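Local coordinates for protein phosphoserine phosphatase (Thermococcus onnurineus, PDB 4AP9) that probably hydrolyses L-phosphoserine to L-serine and phosphate with magnesium as cofactor, the last step of serine biosynthesis, as a member of the haloacid dehalogenase superfamily, at residues I14-T19 against E107-F112; E86-L91 against V98-G103. One frame throughout, in Å; residues are numbered along the deposited sequence.

Overall arrangement
Contacts 1 and 2 are both buried, one joining segments 88 residues apart, the other a helix and the strand that soon follows it. Both adjoin the same HAD-type sheet, contact 2 on strand 97-102 and contact 1 just past the ends of strands 11-15 and 97-102. Contact 2 is nested in the loop that contact 1 closes, and their centres lie about 9 Å apart. The two strands are neighbours, joined by I14 N to V99 O at 2.8 Å and I14 O to I101 N at 2.9 Å. Contact 2 lays a helix over one strand through aliphatic side chains. Contact 1 instead joins two loops, one following each strand, and adds an aromatic ring.

Contact 1. Residues I14-T19 against E107-F112; sequences IDIEGT and EVLEPF
I16 meets the 107-112 loop with two different methyl groups: CG2 lies on the F112 ring, while CD1 faces L109 and also brushes F112 CB. CG2 is placed over one face of the ring, 4.1 Å from the ring centroid and 21° off the ring normal, a CH-pi contact. It is displaced toward the rim, so that CE2 is the nearest ring atom to CG2, at 3.9 Å. The side chains of I16 and F112 run past each other in opposite directions. The other arm of I16, through CG1, ends in CD1, which meets L109 CD1 tip to tip at 4.1 Å. The split follows from the first torsion of I16 (chi1 -65°): CG1 stands beside the backbone N, while CG2 points anti to that N. An alanine here would lack both methyls, and is likely to leave the F112 face without its CH-pi partner and a gap in front of L109.

Backbone bonds support both sides. T19 N reaches I16 O at 3.2 Å, turning the chain back after strand 11-15, and F112 N reaches L109 O at 2.9 Å, closing a turn that presents L109 and F112 together. D15-T19 (DIEGT) corresponds to the first HAD motif, DxDGT, with E17 in place of the second aspartate; it lies at the end of the first core strand, where D15 forms a salt bridge with K141. F119 of strand 118-127 touches I16, L109 and F112 alike, while L100 of strand 97-102 packs on I16.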
# COMPACT_ATOMS: atom_id res chain seq x y z
N ILE A 14 -11.94 -6.40 24.01
CA ILE A 14 -13.25 -6.80 24.51
C ILE A 14 -14.28 -5.70 24.34
O ILE A 14 -14.11 -4.60 24.88
CB ILE A 14 -13.19 -7.19 26.02
CG1 ILE A 14 -12.15 -8.28 26.27
CG2 ILE A 14 -14.58 -7.63 26.50
CD1 ILE A 14 -11.82 -8.47 27.72
N ASP A 15 -15.34 -5.98 23.58
CA ASP A 15 -16.49 -5.10 23.51
C ASP A 15 -17.29 -5.35 24.79
O ASP A 15 -17.81 -6.44 24.98
CB ASP A 15 -17.33 -5.41 22.27
CG ASP A 15 -18.41 -4.37 22.01
OD1 ASP A 15 -18.25 -3.22 22.45
OD2 ASP A 15 -19.42 -4.71 21.36
N ILE A 16 -17.35 -4.34 25.66
CA ILE A 16 -17.85 -4.48 27.03
C ILE A 16 -19.28 -5.01 27.13
O ILE A 16 -19.55 -5.95 27.87
CB ILE A 16 -17.74 -3.13 27.78
CG1 ILE A 16 -16.27 -2.75 27.92
CG2 ILE A 16 -18.39 -3.22 29.16
CD1 ILE A 16 -16.06 -1.33 28.45
N GLU A 17 -20.19 -4.42 26.37
CA GLU A 17 -21.60 -4.78 26.53
C GLU A 17 -21.89 -6.19 26.05
O GLU A 17 -21.59 -6.54 24.91
CB GLU A 17 -22.49 -3.78 25.81
CG GLU A 17 -22.33 -2.36 26.31
CD GLU A 17 -22.85 -1.34 25.31
OE1 GLU A 17 -22.33 -1.30 24.17
OE2 GLU A 17 -23.77 -0.58 25.66
N GLY A 18 -22.50 -6.99 26.91
CA GLY A 18 -22.86 -8.35 26.53
C GLY A 18 -21.71 -9.33 26.70
O GLY A 18 -21.86 -10.52 26.42
N THR A 19 -20.56 -8.85 27.14
CA THR A 19 -19.46 -9.73 27.51
C THR A 19 -19.15 -9.58 28.99
O THR A 19 -19.24 -10.56 29.74
CB THR A 19 -18.19 -9.46 26.69
OG1 THR A 19 -17.72 -8.14 26.98
CG2 THR A 19 -18.47 -9.61 25.19
N GLU A 107 -18.54 7.71 30.79
CA GLU A 107 -18.97 8.25 32.08
C GLU A 107 -19.78 7.19 32.83
O GLU A 107 -19.66 7.05 34.06
CB GLU A 107 -19.77 9.55 31.87
CG GLU A 107 -18.97 10.71 31.21
CD GLU A 107 -19.03 10.73 29.67
OE1 GLU A 107 -19.40 9.71 29.05
OE2 GLU A 107 -18.75 11.79 29.07
N VAL A 108 -20.57 6.44 32.09
CA VAL A 108 -21.36 5.36 32.65
C VAL A 108 -20.54 4.07 32.85
O VAL A 108 -20.77 3.31 33.80
CB VAL A 108 -22.57 5.08 31.77
CG1 VAL A 108 -23.30 3.84 32.21
CG2 VAL A 108 -23.50 6.28 31.80
N LEU A 109 -19.57 3.83 31.98
CA LEU A 109 -18.77 2.60 32.05
C LEU A 109 -17.50 2.82 32.86
O LEU A 109 -16.56 2.04 32.80
CB LEU A 109 -18.44 2.10 30.64
CG LEU A 109 -19.65 1.58 29.86
CD1 LEU A 109 -19.25 1.18 28.44
CD2 LEU A 109 -20.32 0.41 30.59
N GLU A 110 -17.50 3.89 33.63
CA GLU A 110 -16.37 4.25 34.47
C GLU A 110 -15.79 3.09 35.31
O GLU A 110 -14.57 3.00 35.49
CB GLU A 110 -16.76 5.45 35.34
CG GLU A 110 -15.63 6.02 36.14
CD GLU A 110 -15.45 5.33 37.46
OE1 GLU A 110 -16.35 4.53 37.83
OE2 GLU A 110 -14.42 5.57 38.12
N PRO A 111 -16.65 2.19 35.83
CA PRO A 111 -16.06 1.09 36.61
C PRO A 111 -15.01 0.25 35.84
O PRO A 111 -14.15 -0.36 36.46
CB PRO A 111 -17.28 0.24 37.00
CG PRO A 111 -18.43 1.21 37.00
CD PRO A 111 -18.12 2.20 35.90
N PHE A 112 -15.09 0.25 34.51
CA PHE A 112 -14.17 -0.54 33.69
C PHE A 112 -12.95 0.26 33.23
O PHE A 112 -12.08 -0.27 32.55
CB PHE A 112 -14.90 -1.06 32.45
CG PHE A 112 -15.97 -2.06 32.75
CD1 PHE A 112 -15.63 -3.36 33.06
CD2 PHE A 112 -17.31 -1.70 32.70
CE1 PHE A 112 -16.62 -4.29 33.33
CE2 PHE A 112 -18.29 -2.63 32.97
CZ PHE A 112 -17.94 -3.93 33.28

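Contact 2. Residues E86-L91 against V98-G103; sequences ELVETL and VVLISG
V98 turns CG1 to V88 and CG2 chiefly to L91, one helical turn further on, through mostly apolar atoms. Its CG1 meets CG1 of V88 at 4.1 Å, the two side chains crossing at a slant. Its CG2 reaches the CB of L91 at 3.7 Å, the closest approach between the segments, and also lies 4.0 Å from V88 O. V98 therefore sits against both the branch of one residue and the root of the next. This fork depends on the V98 rotamer (chi1 -180°), in which CG1 is anti to the backbone N and CG2 stands beside it. Two residues along the strand, L100 joins more loosely: its CB starts out to one side, but the end of the chain comes nearer, CD2 lying 4.4 Å from V88 CG2. V88 thus offers one methyl to each of two strand residues.

No polar bond joins helix and strand. Within the helix, E86 O is gripped twice by T90, once by the backbone N in the ordinary helical bond and once by OG1 at 2.7 Å. The two donors come from opposite faces of the carbonyl plane, OG1 standing 37° out of it, which ties down the T90 hydroxyl within the helix. V98 N, for its part, bonds outside its strand, to D117 OD2.

The segment axes approach to 9.7 Å, their directions 146° apart, so the chain reverses between helix 82-93 and strand 97-102. Helix 82-93 also covers I14 of the adjacent parallel strand 11-15 through L87 and L91. A helix leading into a parallel strand and packed on the sheet by branched aliphatics is the alpha/beta layering of the Rossmann-like HAD core.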
# COMPACT_ATOMS: atom_id res chain seq x y z
N GLU A 86 -11.61 -11.79 36.29
CA GLU A 86 -10.80 -12.97 36.02
C GLU A 86 -10.47 -13.05 34.53
O GLU A 86 -9.34 -13.39 34.16
CB GLU A 86 -11.52 -14.25 36.48
CG GLU A 86 -10.67 -15.51 36.32
CD GLU A 86 -11.35 -16.75 36.87
OE1 GLU A 86 -12.55 -16.68 37.22
OE2 GLU A 86 -10.67 -17.79 36.95
N LEU A 87 -11.44 -12.72 33.68
CA LEU A 87 -11.17 -12.74 32.24
C LEU A 87 -9.96 -11.86 31.94
O LEU A 87 -8.98 -12.31 31.33
CB LEU A 87 -12.37 -12.25 31.42
CG LEU A 87 -12.11 -12.09 29.91
CD1 LEU A 87 -11.64 -13.39 29.31
CD2 LEU A 87 -13.35 -11.60 29.16
N VAL A 88 -10.02 -10.62 32.39
CA VAL A 88 -8.97 -9.66 32.07
C VAL A 88 -7.63 -10.05 32.66
O VAL A 88 -6.60 -9.94 32.00
CB VAL A 88 -9.37 -8.24 32.51
CG1 VAL A 88 -8.18 -7.29 32.41
CG2 VAL A 88 -10.54 -7.74 31.67
N GLU A 89 -7.62 -10.51 33.90
CA GLU A 89 -6.36 -10.92 34.52
C GLU A 89 -5.74 -12.15 33.83
O GLU A 89 -4.51 -12.25 33.70
CB GLU A 89 -6.54 -11.16 36.02
CG GLU A 89 -6.85 -9.88 36.78
CD GLU A 89 -7.08 -10.10 38.27
OE1 GLU A 89 -7.17 -11.27 38.71
OE2 GLU A 89 -7.18 -9.09 38.99
N THR A 90 -6.59 -13.08 33.40
CA THR A 90 -6.14 -14.28 32.73
C THR A 90 -5.59 -13.97 31.33
O THR A 90 -4.53 -14.48 30.94
CB THR A 90 -7.25 -15.32 32.62
OG1 THR A 90 -7.76 -15.60 33.93
CG2 THR A 90 -6.71 -16.62 32.00
N LEU A 91 -6.30 -13.12 30.60
CA LEU A 91 -5.78 -12.61 29.33
C LEU A 91 -4.36 -12.07 29.47
O LEU A 91 -3.49 -12.38 28.65
CB LEU A 91 -6.70 -11.53 28.79
CG LEU A 91 -7.97 -12.08 28.14
CD1 LEU A 91 -9.04 -10.99 28.02
CD2 LEU A 91 -7.66 -12.67 26.78
N VAL A 98 -4.70 -5.96 26.99
CA VAL A 98 -6.18 -5.94 27.01
C VAL A 98 -6.77 -4.56 26.74
O VAL A 98 -6.45 -3.59 27.44
CB VAL A 98 -6.69 -6.44 28.37
CG1 VAL A 98 -8.22 -6.44 28.41
CG2 VAL A 98 -6.14 -7.83 28.65
N VAL A 99 -7.63 -4.47 25.73
CA VAL A 99 -8.25 -3.21 25.34
C VAL A 99 -9.74 -3.36 25.47
O VAL A 99 -10.34 -4.25 24.86
CB VAL A 99 -7.89 -2.80 23.89
CG1 VAL A 99 -8.55 -1.49 23.54
CG2 VAL A 99 -6.37 -2.67 23.73
N LEU A 100 -10.35 -2.50 26.29
CA LEU A 100 -11.78 -2.57 26.50
C LEU A 100 -12.42 -1.46 25.69
O LEU A 100 -11.98 -0.31 25.75
CB LEU A 100 -12.11 -2.38 27.99
CG LEU A 100 -11.47 -3.34 29.00
CD1 LEU A 100 -12.13 -3.17 30.36
CD2 LEU A 100 -11.56 -4.79 28.56
N ILE A 101 -13.45 -1.79 24.92
CA ILE A 101 -14.10 -0.77 24.10
C ILE A 101 -15.61 -0.82 24.27
O ILE A 101 -16.16 -1.84 24.68
CB ILE A 101 -13.74 -0.92 22.60
CG1 ILE A 101 -14.27 -2.23 22.00
CG2 ILE A 101 -12.23 -0.88 22.40
CD1 ILE A 101 -13.98 -2.35 20.51
N SER A 102 -16.25 0.30 23.98
CA SER A 102 -17.70 0.34 23.91
C SER A 102 -18.15 1.53 23.08
O SER A 102 -17.45 2.55 23.03
CB SER A 102 -18.31 0.43 25.32
OG SER A 102 -19.74 0.50 25.26
N GLY A 103 -19.32 1.41 22.46
CA GLY A 103 -19.95 2.54 21.79
C GLY A 103 -20.83 3.35 22.73
O GLY A 103 -21.40 4.37 22.33